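Local coordinates for SCARECROW-LIKE protein 7 (Oryza sativa Japonica Group, PDB 5HYZ), which binds DNA in vitro and is probably a transcription factor acting in plant development and abiotic stress resistance, here represented by its GRAS domain, at residues A48-R53 with R294-E299; S334-L339 with Y349-L354; F358-W363 with L368-A373. All blocks are in the same frame, centred on the assembly; numbering follows the deposited sequence.

Contact 1 (A48-R53 with R294-E299)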
loop_
_atom_site.group_PDB
_atom_site.type_symbol
_atom_site.label_atom_id
_atom_site.label_comp_id
_atom_site.label_asym_id
_atom_site.label_seq_id
_atom_site.Cartn_x
_atom_site.Cartn_y
_atom_site.Cartn_z
ATOM N N ALA A 48 -12.151 28.408 13.839
ATOM C CA ALA A 48 -12.493 29.481 14.771
ATOM C C ALA A 48 -11.266 30.235 15.159
ATOM O O ALA A 48 -11.299 31.438 15.357
ATOM C CB ALA A 48 -13.183 28.901 16.008
ATOM N N ASP A 49 -10.144 29.526 15.258
ATOM C CA ASP A 49 -8.872 30.203 15.494
ATOM C C ASP A 49 -8.509 31.158 14.362
ATOM O O ASP A 49 -8.072 32.310 14.581
ATOM C CB ASP A 49 -7.776 29.158 15.693
ATOM C CG ASP A 49 -6.473 29.757 16.205
ATOM O OD1 ASP A 49 -6.330 29.872 17.437
ATOM O OD2 ASP A 49 -5.608 30.125 15.382
ATOM N N ALA A 50 -8.661 30.672 13.128
ATOM C CA ALA A 50 -8.327 31.519 12.001
ATOM C C ALA A 50 -9.268 32.726 11.954
ATOM O O ALA A 50 -8.821 33.836 11.625
ATOM C CB ALA A 50 -8.415 30.713 10.661
ATOM N N LEU A 51 -10.556 32.490 12.203
ATOM C CA LEU A 51 -11.514 33.603 12.161
ATOM C C LEU A 51 -11.141 34.658 13.238
ATOM O O LEU A 51 -11.146 35.883 12.986
ATOM C CB LEU A 51 -12.905 33.092 12.353
ATOM C CG LEU A 51 -14.008 34.138 12.303
ATOM C CD1 LEU A 51 -13.884 35.021 11.035
ATOM C CD2 LEU A 51 -15.355 33.499 12.400
ATOM N N SER A 52 -10.786 34.176 14.431
ATOM C CA SER A 52 -10.306 35.117 15.467
ATOM C C SER A 52 -9.141 35.932 15.013
ATOM O O SER A 52 -9.135 37.132 15.187
ATOM C CB SER A 52 -9.865 34.399 16.747
ATOM O OG SER A 52 -10.910 33.651 17.284
ATOM N N ARG A 53 -8.125 35.279 14.469
ATOM C CA ARG A 53 -6.967 36.023 13.992
ATOM C C ARG A 53 -7.316 37.046 12.911
ATOM O O ARG A 53 -6.804 38.164 12.908
ATOM C CB ARG A 53 -5.901 35.075 13.444
ATOM C CG ARG A 53 -5.121 34.327 14.490
ATOM C CD ARG A 53 -4.049 33.481 13.814
ATOM N NE ARG A 53 -2.876 33.302 14.664
ATOM C CZ ARG A 53 -2.652 32.227 15.417
ATOM N NH1 ARG A 53 -3.528 31.228 15.426
ATOM N NH2 ARG A 53 -1.557 32.152 16.167
ATOM N N ARG A 294 -4.136 30.354 6.180
ATOM C CA ARG A 294 -3.815 31.108 4.994
ATOM C C ARG A 294 -5.076 31.443 4.197
ATOM O O ARG A 294 -5.169 32.523 3.627
ATOM C CB ARG A 294 -2.796 30.354 4.144
ATOM C CG ARG A 294 -1.558 30.079 4.956
ATOM C CD ARG A 294 -0.334 29.790 4.157
ATOM N NE ARG A 294 0.767 29.484 5.067
ATOM C CZ ARG A 294 1.130 28.257 5.433
ATOM N NH1 ARG A 294 0.493 27.186 4.944
ATOM N NH2 ARG A 294 2.142 28.102 6.284
ATOM N N ALA A 295 -6.050 30.553 4.200
ATOM C CA ALA A 295 -7.204 30.737 3.328
ATOM C C ALA A 295 -8.253 31.665 3.923
ATOM O O ALA A 295 -8.968 32.341 3.178
ATOM C CB ALA A 295 -7.839 29.411 3.023
ATOM N N VAL A 296 -8.343 31.660 5.257
ATOM C CA VAL A 296 -9.477 32.243 5.951
ATOM C C VAL A 296 -9.032 33.209 7.068
ATOM O O VAL A 296 -9.850 33.816 7.770
ATOM C CB VAL A 296 -10.347 31.032 6.412
ATOM C CG1 VAL A 296 -10.714 31.020 7.867
ATOM C CG2 VAL A 296 -11.488 30.837 5.454
ATOM N N GLY A 297 -7.723 33.391 7.181
ATOM C CA GLY A 297 -7.132 34.245 8.195
ATOM C C GLY A 297 -7.060 35.692 7.760
ATOM O O GLY A 297 -7.774 36.105 6.868
ATOM N N PRO A 298 -6.173 36.475 8.395
ATOM C CA PRO A 298 -6.111 37.920 8.165
ATOM C C PRO A 298 -5.791 38.327 6.738
ATOM O O PRO A 298 -6.358 39.300 6.231
ATOM C CB PRO A 298 -4.994 38.373 9.106
ATOM C CG PRO A 298 -4.272 37.127 9.535
ATOM C CD PRO A 298 -5.301 36.050 9.509
ATOM N N GLU A 299 -4.904 37.583 6.091
ATOM C CA GLU A 299 -4.271 38.112 4.876
ATOM C C GLU A 299 -5.218 38.271 3.687
ATOM O O GLU A 299 -6.091 37.421 3.444
ATOM C CB GLU A 299 -3.083 37.228 4.478
ATOM C CG GLU A 299 -1.937 37.253 5.480
ATOM C CD GLU A 299 -0.789 36.360 5.059
ATOM O OE1 GLU A 299 -1.056 35.280 4.469
ATOM O OE2 GLU A 299 0.376 36.746 5.315
#
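Ala50, on helix 39-57, faces the place where helix 278-296 ends, and its CA lies 4.8 Å from the CA of Gly297, the first residue to leave helical geometry. The contact belongs to the helix bundle of the GRAS domain: it packs a helix of the predicted first leucine repeat against the junction between the predicted PFYRE and SAW regions. Ala50 points its CB at the other segment and meets one branch of Val296, with CB 3.6 Å from CG1. That branch is modelled nearly eclipsing the carbonyl carbon of its own residue (chi1 128°), an unusual rotation for a valine. Helix 251-272 closes in as well, through Phe255 against Val296, while Ile292 and Gln293 of helix 278-296 also touch Ala50. At the turn itself the approach is backbone to backbone, the Ala50 O lying 3.8 Å from Gly297 CA. The carbonyl of Gly297 takes a hydrogen bond from Arg54 NH1, a polar tie between the two chain parts just beyond the apolar patch, whereas Val296 O is buried with no partner in the model. Arg53 contributes the root of its side chain and not its guanidinium: the chain is extended from CG to NE and leads away. Arg53 CB meets the CD corner of Pro298, 4.1 Å away.

Contact 2 (S334-L339 with Y349-L354)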
loop_
_atom_site.group_PDB
_atom_site.type_symbol
_atom_site.label_atom_id
_atom_site.label_comp_id
_atom_site.label_asym_id
_atom_site.label_seq_id
_atom_site.Cartn_x
_atom_site.Cartn_y
_atom_site.Cartn_z
ATOM N N SER A 334 -9.892 1.490 -13.116
ATOM C CA SER A 334 -9.618 0.207 -12.505
ATOM C C SER A 334 -8.367 0.343 -11.616
ATOM O O SER A 334 -8.313 -0.233 -10.534
ATOM C CB SER A 334 -9.403 -0.913 -13.557
ATOM O OG SER A 334 -8.516 -0.469 -14.584
ATOM N N GLN A 335 -7.353 1.033 -12.074
ATOM C CA GLN A 335 -6.143 1.131 -11.232
ATOM C C GLN A 335 -6.444 1.829 -9.904
ATOM O O GLN A 335 -5.954 1.471 -8.812
ATOM C CB GLN A 335 -5.058 1.889 -11.937
ATOM C CG GLN A 335 -3.870 2.080 -11.066
ATOM C CD GLN A 335 -2.799 2.798 -11.795
ATOM O OE1 GLN A 335 -1.714 2.249 -11.994
ATOM N NE2 GLN A 335 -3.083 4.071 -12.202
ATOM N N ALA A 336 -7.286 2.840 -9.997
ATOM C CA ALA A 336 -7.695 3.519 -8.758
ATOM C C ALA A 336 -8.594 2.682 -7.856
ATOM O O ALA A 336 -8.430 2.713 -6.643
ATOM C CB ALA A 336 -8.365 4.883 -9.118
ATOM N N ASP A 337 -9.503 1.864 -8.416
ATOM C CA ASP A 337 -10.221 0.879 -7.614
ATOM C C ASP A 337 -9.346 -0.153 -6.991
ATOM O O ASP A 337 -9.555 -0.566 -5.866
ATOM C CB ASP A 337 -11.271 0.183 -8.473
ATOM C CG ASP A 337 -12.655 0.762 -8.272
ATOM O OD1 ASP A 337 -12.809 1.733 -7.484
ATOM O OD2 ASP A 337 -13.603 0.249 -8.900
ATOM N N LEU A 338 -8.307 -0.563 -7.707
ATOM C CA LEU A 338 -7.398 -1.530 -7.150
ATOM C C LEU A 338 -6.715 -0.931 -5.936
ATOM O O LEU A 338 -6.540 -1.569 -4.895
ATOM C CB LEU A 338 -6.369 -1.953 -8.207
ATOM C CG LEU A 338 -5.256 -2.862 -7.728
ATOM C CD1 LEU A 338 -5.800 -4.123 -7.021
ATOM C CD2 LEU A 338 -4.268 -3.262 -8.843
ATOM N N LEU A 339 -6.312 0.338 -6.044
ATOM C CA LEU A 339 -5.604 0.947 -4.940
ATOM C C LEU A 339 -6.516 0.992 -3.710
ATOM O O LEU A 339 -6.068 0.835 -2.581
ATOM C CB LEU A 339 -5.153 2.372 -5.392
ATOM C CG LEU A 339 -5.025 3.270 -4.185
ATOM C CD1 LEU A 339 -3.722 2.875 -3.496
ATOM C CD2 LEU A 339 -5.072 4.724 -4.610
ATOM N N TYR A 349 -14.157 6.341 0.467
ATOM C CA TYR A 349 -13.522 6.769 -0.787
ATOM C C TYR A 349 -14.237 6.289 -2.008
ATOM O O TYR A 349 -14.756 5.156 -2.043
ATOM C CB TYR A 349 -12.073 6.271 -0.833
ATOM C CG TYR A 349 -11.204 6.905 0.215
ATOM C CD1 TYR A 349 -10.897 8.295 0.190
ATOM C CD2 TYR A 349 -10.661 6.132 1.224
ATOM C CE1 TYR A 349 -10.065 8.856 1.147
ATOM C CE2 TYR A 349 -9.840 6.696 2.179
ATOM C CZ TYR A 349 -9.573 8.079 2.148
ATOM O OH TYR A 349 -8.748 8.607 3.123
ATOM N N SER A 350 -14.291 7.129 -3.027
ATOM C CA SER A 350 -14.787 6.698 -4.342
ATOM C C SER A 350 -14.153 7.539 -5.402
ATOM O O SER A 350 -13.468 8.500 -5.071
ATOM C CB SER A 350 -16.336 6.834 -4.465
ATOM O OG SER A 350 -16.726 8.190 -4.527
ATOM N N LEU A 351 -14.374 7.188 -6.657
ATOM C CA LEU A 351 -13.844 7.992 -7.772
ATOM C C LEU A 351 -14.945 8.749 -8.428
ATOM O O LEU A 351 -16.027 8.212 -8.660
ATOM C CB LEU A 351 -13.147 7.094 -8.815
ATOM C CG LEU A 351 -11.829 6.389 -8.529
ATOM C CD1 LEU A 351 -10.798 7.331 -7.870
ATOM C CD2 LEU A 351 -11.953 5.140 -7.710
ATOM N N VAL A 352 -14.691 10.000 -8.749
ATOM C CA VAL A 352 -15.671 10.882 -9.419
ATOM C C VAL A 352 -15.080 11.510 -10.656
ATOM O O VAL A 352 -13.959 12.047 -10.603
ATOM C CB VAL A 352 -16.124 11.991 -8.448
ATOM C CG1 VAL A 352 -16.871 13.097 -9.179
ATOM C CG2 VAL A 352 -16.992 11.361 -7.339
ATOM N N GLU A 353 -15.790 11.444 -11.777
ATOM C CA GLU A 353 -15.286 12.099 -12.987
ATOM C C GLU A 353 -15.712 13.554 -12.983
ATOM O O GLU A 353 -16.859 13.868 -12.655
ATOM C CB GLU A 353 -15.825 11.377 -14.227
ATOM C CG GLU A 353 -15.832 9.870 -14.102
ATOM C CD GLU A 353 -14.620 9.258 -14.712
ATOM O OE1 GLU A 353 -13.891 10.015 -15.395
ATOM O OE2 GLU A 353 -14.378 8.038 -14.502
ATOM N N LEU A 354 -14.823 14.473 -13.319
ATOM C CA LEU A 354 -15.220 15.876 -13.476
ATOM C C LEU A 354 -14.871 16.278 -14.896
ATOM O O LEU A 354 -13.850 15.846 -15.446
ATOM C CB LEU A 354 -14.524 16.807 -12.458
ATOM C CG LEU A 354 -14.674 16.417 -11.002
ATOM C CD1 LEU A 354 -13.731 17.219 -10.129
ATOM C CD2 LEU A 354 -16.103 16.646 -10.555
#
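Helix 332-339 lies over strand 349-354, an edge of the mixed sheet in the predicted SAW region of the GRAS domain, and Leu351 is the strand residue that reaches up to it. The CA atoms of Ala336 and Leu351 are 7.7 Å apart, and the alanine CB points at the strand. Leu351 turns its CB bond toward the helix in return. Its CG stands anti to the carbonyl carbon, beside the backbone N (chi1 -70°), and with a second torsion of -46° the branch point and both methyls lie round the alanine methyl. CD1 of Leu351 rests 3.7 Å from Ala336 CB, its CG 3.8 Å and its CD2 3.9 Å from that same CB. CD2 in addition comes up to the acid next door, at 3.5 Å from Asp337 OD1. The carboxylate gets there although its CB does not point at the strand, and the Asp337 and Leu351 side chains cross obliquely. Phe92 of helix 89-104 and Leu340, just past the helix, add apolar contacts to Leu351. Ser334 points its CB away from the strand and looks to the dimer interface: its OG is hydrogen-bonded to Gln129 OE1 of the second subunit, and Asp337 packs on Leu173 of that subunit. One residue before the helical segment, Arg333 NH2 forms a salt bridge with Glu353 OE2, a polar tie between the same helix and strand. Within the two segments themselves the chemistry is van der Waals packing of Leu351, with the carboxylate touching its methyl at the margin, implying that burial of this leucine and the neighbouring salt bridge together join helix to strand.

Contact 3 (F358-W363 with L368-A373)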
loop_
_atom_site.group_PDB
_atom_site.type_symbol
_atom_site.label_atom_id
_atom_site.label_comp_id
_atom_site.label_asym_id
_atom_site.label_seq_id
_atom_site.Cartn_x
_atom_site.Cartn_y
_atom_site.Cartn_z
ATOM N N PHE A 358 -11.118 15.135 -16.078
ATOM C CA PHE A 358 -10.523 14.988 -14.733
ATOM C C PHE A 358 -10.957 13.705 -14.042
ATOM O O PHE A 358 -12.120 13.329 -14.178
ATOM C CB PHE A 358 -10.950 16.128 -13.800
ATOM C CG PHE A 358 -10.483 17.480 -14.264
ATOM C CD1 PHE A 358 -9.220 17.949 -13.895
ATOM C CD2 PHE A 358 -11.331 18.321 -15.031
ATOM C CE1 PHE A 358 -8.808 19.247 -14.291
ATOM C CE2 PHE A 358 -10.904 19.621 -15.443
ATOM C CZ PHE A 358 -9.662 20.073 -15.095
ATOM N N LEU A 359 -10.094 13.110 -13.222
ATOM C CA LEU A 359 -10.532 11.973 -12.373
ATOM C C LEU A 359 -10.238 12.385 -10.974
ATOM O O LEU A 359 -9.133 12.804 -10.691
ATOM C CB LEU A 359 -9.789 10.684 -12.717
ATOM C CG LEU A 359 -10.240 9.468 -11.877
ATOM C CD1 LEU A 359 -11.685 9.108 -12.170
ATOM C CD2 LEU A 359 -9.357 8.316 -12.233
ATOM N N SER A 360 -11.191 12.283 -10.054
ATOM C CA SER A 360 -10.944 12.787 -8.715
ATOM C C SER A 360 -11.215 11.715 -7.678
ATOM O O SER A 360 -12.192 10.927 -7.806
ATOM C CB SER A 360 -11.832 14.035 -8.475
ATOM O OG SER A 360 -11.542 14.629 -7.236
ATOM N N LEU A 361 -10.406 11.714 -6.629
ATOM C CA LEU A 361 -10.618 10.851 -5.488
ATOM C C LEU A 361 -11.474 11.659 -4.537
ATOM O O LEU A 361 -11.155 12.804 -4.203
ATOM C CB LEU A 361 -9.301 10.445 -4.852
ATOM C CG LEU A 361 -9.321 9.748 -3.507
ATOM C CD1 LEU A 361 -10.049 8.400 -3.726
ATOM C CD2 LEU A 361 -7.899 9.529 -2.962
ATOM N N ALA A 362 -12.613 11.051 -4.175
ATOM C CA ALA A 362 -13.621 11.688 -3.341
ATOM C C ALA A 362 -13.833 11.024 -1.993
ATOM O O ALA A 362 -13.574 9.833 -1.831
ATOM C CB ALA A 362 -14.962 11.707 -4.136
ATOM N N TRP A 363 -14.305 11.814 -1.023
ATOM C CA TRP A 363 -14.716 11.293 0.283
ATOM C C TRP A 363 -16.210 11.580 0.443
ATOM O O TRP A 363 -16.611 12.735 0.301
ATOM C CB TRP A 363 -13.926 11.952 1.432
ATOM C CG TRP A 363 -14.392 11.446 2.769
ATOM C CD1 TRP A 363 -15.339 12.041 3.575
ATOM C CD2 TRP A 363 -13.956 10.251 3.471
ATOM N NE1 TRP A 363 -15.508 11.300 4.721
ATOM C CE2 TRP A 363 -14.671 10.208 4.697
ATOM C CE3 TRP A 363 -13.012 9.244 3.207
ATOM C CZ2 TRP A 363 -14.493 9.184 5.626
ATOM C CZ3 TRP A 363 -12.837 8.243 4.120
ATOM C CH2 TRP A 363 -13.575 8.214 5.324
ATOM N N LEU A 368 -11.857 15.404 -3.710
ATOM C CA LEU A 368 -10.851 16.045 -2.884
ATOM C C LEU A 368 -9.545 16.252 -3.612
ATOM O O LEU A 368 -8.876 17.286 -3.405
ATOM C CB LEU A 368 -10.550 15.226 -1.635
ATOM C CG LEU A 368 -11.690 15.102 -0.632
ATOM C CD1 LEU A 368 -11.219 14.336 0.578
ATOM C CD2 LEU A 368 -12.264 16.505 -0.224
ATOM N N LEU A 369 -9.171 15.272 -4.429
ATOM C CA LEU A 369 -7.803 15.350 -5.103
ATOM C C LEU A 369 -8.025 14.958 -6.545
ATOM O O LEU A 369 -8.507 13.850 -6.821
ATOM C CB LEU A 369 -6.800 14.393 -4.454
ATOM C CG LEU A 369 -5.328 14.778 -4.704
ATOM C CD1 LEU A 369 -4.461 13.882 -3.858
ATOM C CD2 LEU A 369 -4.931 14.588 -6.121
ATOM N N THR A 370 -7.729 15.847 -7.475
ATOM C CA THR A 370 -8.070 15.642 -8.880
ATOM C C THR A 370 -6.836 15.512 -9.761
ATOM O O THR A 370 -5.890 16.297 -9.623
ATOM C CB THR A 370 -8.928 16.825 -9.313
ATOM O OG1 THR A 370 -10.027 16.881 -8.376
ATOM C CG2 THR A 370 -9.447 16.696 -10.702
ATOM N N VAL A 371 -6.859 14.574 -10.701
ATOM C CA VAL A 371 -5.717 14.356 -11.576
ATOM C C VAL A 371 -6.199 14.529 -13.002
ATOM O O VAL A 371 -7.332 14.147 -13.346
ATOM C CB VAL A 371 -5.125 12.940 -11.387
ATOM C CG1 VAL A 371 -4.012 12.664 -12.450
ATOM C CG2 VAL A 371 -4.421 12.891 -9.985
ATOM N N SER A 372 -5.368 15.124 -13.855
ATOM C CA SER A 372 -5.704 15.291 -15.274
ATOM C C SER A 372 -4.426 15.297 -16.104
ATOM O O SER A 372 -3.325 15.491 -15.566
ATOM C CB SER A 372 -6.483 16.603 -15.519
ATOM O OG SER A 372 -5.806 17.686 -14.901
ATOM N N ALA A 373 -4.580 15.057 -17.386
ATOM C CA ALA A 373 -3.444 15.039 -18.323
ATOM C C ALA A 373 -3.719 16.049 -19.459
ATOM O O ALA A 373 -4.889 16.233 -19.832
ATOM C CB ALA A 373 -3.261 13.623 -18.919
#
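A beta hairpin at the C-terminal end of the GRAS domain pairs strand 358-363 with strand 366-374, and a classic beta bulge interrupts it where Leu368 and Leu369 both face Leu361. The bulge hangs on one carbonyl: Leu368 N, 2.7 Å from Leu361 O, is tilted 20° from the carbonyl plane, while Leu369 N approaches Leu361 O in that plane at 3.2 Å. Leu361 N returns a bond to Leu369 O. Farther along, Leu359 and Val371 form a hydrogen-bonded pair, with the Leu359 N to Val371 O bond at 3.0 Å and nearly straight (172°). Ser360 and Thr370, the non-hydrogen-bonded pair between, lie on the opposite face of the sheet from Leu359 and Leu361. Ser360 OG is 2.9 Å from Thr370 OG1, itself hydrogen-bonded to Glu243; Leu369 O is a weaker alternative partner for Ser360 OG. In Thr370, chi1 of -55° sets OG1 beside the backbone N and CG2 opposite it, where the methyl meets Phe358 CD1 at 3.4 Å. Ser372 OG, hydrogen-bonded to Trp374 NE1, lies 3.4 Å from Phe358 CE1. At the bulge itself, where Trp363 NE1 bonds Glu267 OE1, Leu368 CD1 packs on Trp363 CB at 3.7 Å.

From the N terminus, contact 1 comes first and closes by far the longest loop, bringing helix 39-57 to the end of helix 278-296 across 240 intervening residues that hold much of the sheet. Contact 2 then closes a short loop of nine residues, and contact 3 spans four residues, the tight turn of the last hairpin and the start of its second strand. The three follow in series, neither nested nor crossed. Contact 1 stands apart in the helix bundle, its centre about 34 Å from that of contact 2 and 27 Å from that of contact 3. Contacts 2 and 3 touch: strands 349-354 and 358-363 pair antiparallel, so helix 332-339, which also touches the second subunit, is joined to the sheet through strand 349-354.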